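Putative potassium transport protein (Staphylococcus aureus 08BA02176, PDB 4XTT) probably regulates a potassium transporter as part of its cytosolic gating subunit, binding the second messenger c-di-AMP through its RCK C domain. Local coordinates at residues D13-V18 with I72-D77. Numbering follows the deposited sequence.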
loop_
_atom_site.group_PDB
_atom_site.type_symbol
_atom_site.label_atom_id
_atom_site.label_comp_id
_atom_site.label_asym_id
_atom_site.label_seq_id
_atom_site.Cartn_x
_atom_site.Cartn_y
_atom_site.Cartn_z
ATOM N N ASP A 13 -12.073 -4.380 13.000
ATOM C CA ASP A 13 -12.334 -3.323 13.966
ATOM C C ASP A 13 -11.022 -2.769 14.534
ATOM O O ASP A 13 -11.024 -1.956 15.457
ATOM C CB ASP A 13 -13.244 -3.840 15.088
ATOM C CG ASP A 13 -13.881 -2.713 15.896
ATOM O OD1 ASP A 13 -14.079 -1.612 15.333
ATOM O OD2 ASP A 13 -14.192 -2.927 17.088
ATOM N N GLU A 14 -9.899 -3.224 13.985
ATOM C CA GLU A 14 -8.586 -2.748 14.422
ATOM C C GLU A 14 -7.725 -2.227 13.261
ATOM O O GLU A 14 -6.649 -1.660 13.469
ATOM C CB GLU A 14 -7.864 -3.851 15.188
ATOM C CG GLU A 14 -8.481 -4.085 16.561
ATOM C CD GLU A 14 -7.710 -5.071 17.409
ATOM O OE1 GLU A 14 -8.289 -6.127 17.745
ATOM O OE2 GLU A 14 -6.529 -4.801 17.726
ATOM N N HIS A 15 -8.210 -2.430 12.041
ATOM C CA HIS A 15 -7.536 -1.960 10.837
ATOM C C HIS A 15 -8.477 -1.053 10.063
ATOM O O HIS A 15 -9.700 -1.211 10.119
ATOM C CB HIS A 15 -7.107 -3.121 9.939
ATOM C CG HIS A 15 -6.272 -4.158 10.626
ATOM N ND1 HIS A 15 -6.188 -5.455 10.176
ATOM C CD2 HIS A 15 -5.469 -4.083 11.713
ATOM C CE1 HIS A 15 -5.374 -6.141 10.962
ATOM N NE2 HIS A 15 -4.927 -5.330 11.902
ATOM N N SER A 16 -7.899 -0.092 9.351
ATOM C CA SER A 16 -8.680 0.973 8.726
ATOM C C SER A 16 -7.863 1.770 7.706
ATOM O O SER A 16 -6.636 1.813 7.792
ATOM C CB SER A 16 -9.262 1.902 9.796
ATOM O OG SER A 16 -8.250 2.418 10.635
ATOM N N ILE A 17 -8.541 2.321 6.699
ATOM C CA ILE A 17 -7.901 3.252 5.771
ATOM C C ILE A 17 -8.193 4.684 6.179
ATOM O O ILE A 17 -9.336 5.064 6.419
ATOM C CB ILE A 17 -8.353 3.065 4.312
ATOM C CG1 ILE A 17 -7.736 1.809 3.723
ATOM C CG2 ILE A 17 -7.842 4.194 3.444
ATOM C CD1 ILE A 17 -7.982 1.660 2.227
ATOM N N VAL A 18 -7.129 5.461 6.297
ATOM C CA VAL A 18 -7.212 6.808 6.814
ATOM C C VAL A 18 -6.506 7.742 5.853
ATOM O O VAL A 18 -5.477 7.396 5.271
ATOM C CB VAL A 18 -6.583 6.915 8.224
ATOM C CG1 VAL A 18 -6.509 8.363 8.675
ATOM C CG2 VAL A 18 -7.377 6.072 9.224
ATOM N N ILE A 72 -3.003 2.727 4.968
ATOM C CA ILE A 72 -3.678 1.535 5.437
ATOM C C ILE A 72 -2.757 0.798 6.405
ATOM O O ILE A 72 -1.562 0.643 6.145
ATOM C CB ILE A 72 -4.106 0.662 4.237
ATOM C CG1 ILE A 72 -4.978 -0.503 4.680
ATOM C CG2 ILE A 72 -2.898 0.166 3.453
ATOM C CD1 ILE A 72 -5.567 -1.243 3.505
ATOM N N GLY A 73 -3.312 0.372 7.536
ATOM C CA GLY A 73 -2.540 -0.286 8.575
ATOM C C GLY A 73 -3.331 -0.472 9.861
ATOM O O GLY A 73 -4.530 -0.181 9.922
ATOM N N HIS A 74 -2.660 -0.977 10.889
ATOM C CA HIS A 74 -3.277 -1.181 12.192
ATOM C C HIS A 74 -3.577 0.163 12.845
ATOM O O HIS A 74 -2.801 1.108 12.696
ATOM C CB HIS A 74 -2.357 -2.027 13.078
ATOM C CG HIS A 74 -3.019 -2.569 14.304
ATOM N ND1 HIS A 74 -3.200 -1.817 15.448
ATOM C CD2 HIS A 74 -3.531 -3.792 14.576
ATOM C CE1 HIS A 74 -3.799 -2.552 16.364
ATOM N NE2 HIS A 74 -4.013 -3.756 15.863
ATOM N N ASP A 75 -4.679 0.241 13.589
ATOM C CA ASP A 75 -5.116 1.512 14.175
ATOM C C ASP A 75 -4.096 2.113 15.131
ATOM O O ASP A 75 -3.926 3.328 15.179
ATOM C CB ASP A 75 -6.429 1.337 14.936
ATOM C CG ASP A 75 -7.619 1.201 14.026
ATOM O OD1 ASP A 75 -7.479 1.470 12.815
ATOM O OD2 ASP A 75 -8.701 0.833 14.532
ATOM N N ASN A 76 -3.399 1.259 15.872
ATOM C CA ASN A 76 -2.378 1.731 16.795
ATOM C C ASN A 76 -1.179 2.287 16.045
ATOM O O ASN A 76 -0.541 3.232 16.505
ATOM C CB ASN A 76 -1.930 0.611 17.735
ATOM C CG ASN A 76 -3.016 0.186 18.705
ATOM O OD1 ASN A 76 -3.892 0.975 19.064
ATOM N ND2 ASN A 76 -2.954 -1.068 19.148
ATOM N N ASP A 77 -0.902 1.737 14.864
ATOM C CA ASP A 77 0.241 2.205 14.089
ATOM C C ASP A 77 -0.111 3.504 13.408
ATOM O O ASP A 77 0.687 4.439 13.413
ATOM C CB ASP A 77 0.676 1.190 13.021
ATOM C CG ASP A 77 1.152 -0.128 13.600
ATOM O OD1 ASP A 77 1.817 -0.115 14.657
ATOM O OD2 ASP A 77 0.880 -1.180 12.978
#
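Strand 15-21 starts out antiparallel to the chain that leaves strand 68-72 and turns into helix 75-83. H15 with H74 and I17 with I72 are non-hydrogen-bonded pairs; between them S16 and G73 form the hydrogen-bonded pair, though its one cross-strand bond, S16 N to G73 O, is weak at 3.4 Å. The firmer backbone link comes just past the corner at G73, where D75 N at the start of helix 75-83 donates to E14 O at 2.7 Å, nearly along the C=O axis.

On the S16 face, D75 turns its carboxylate back to the strand, and S16 OG donates to the syn lone pair of D75 OD1 at 2.5 Å. H74 is the N-cap of helix 75-83: its CG lies anti to the backbone N (chi1 -166°), and H74 ND1 accepts from N76 N, almost in the ring plane, at 3.1 Å. That bond helps to fix the ring's rotation and leaves H74 NE2 to make a weak 3.3 Å bond to E14 OE2, whose carboxylate plane stands 82° from the ring. E14 O sits over the centre of one ring face. The H15 ring crosses H74 obliquely, with H15 NE2 3.4 Å from H74 CD2. Further along the H15 face, I17 CG1 meets I72 CG1 at 3.7 Å.

This isoleucine pair packs on I45 of strand 43-49 and L9 of helix 3-11, while I55 of the second subunit touches H15 and I72. The contact thus joins the strand that lies outermost in this chain's four-stranded antiparallel sheet to the start of its C-terminal helix, with S16 resting on L78 of that helix.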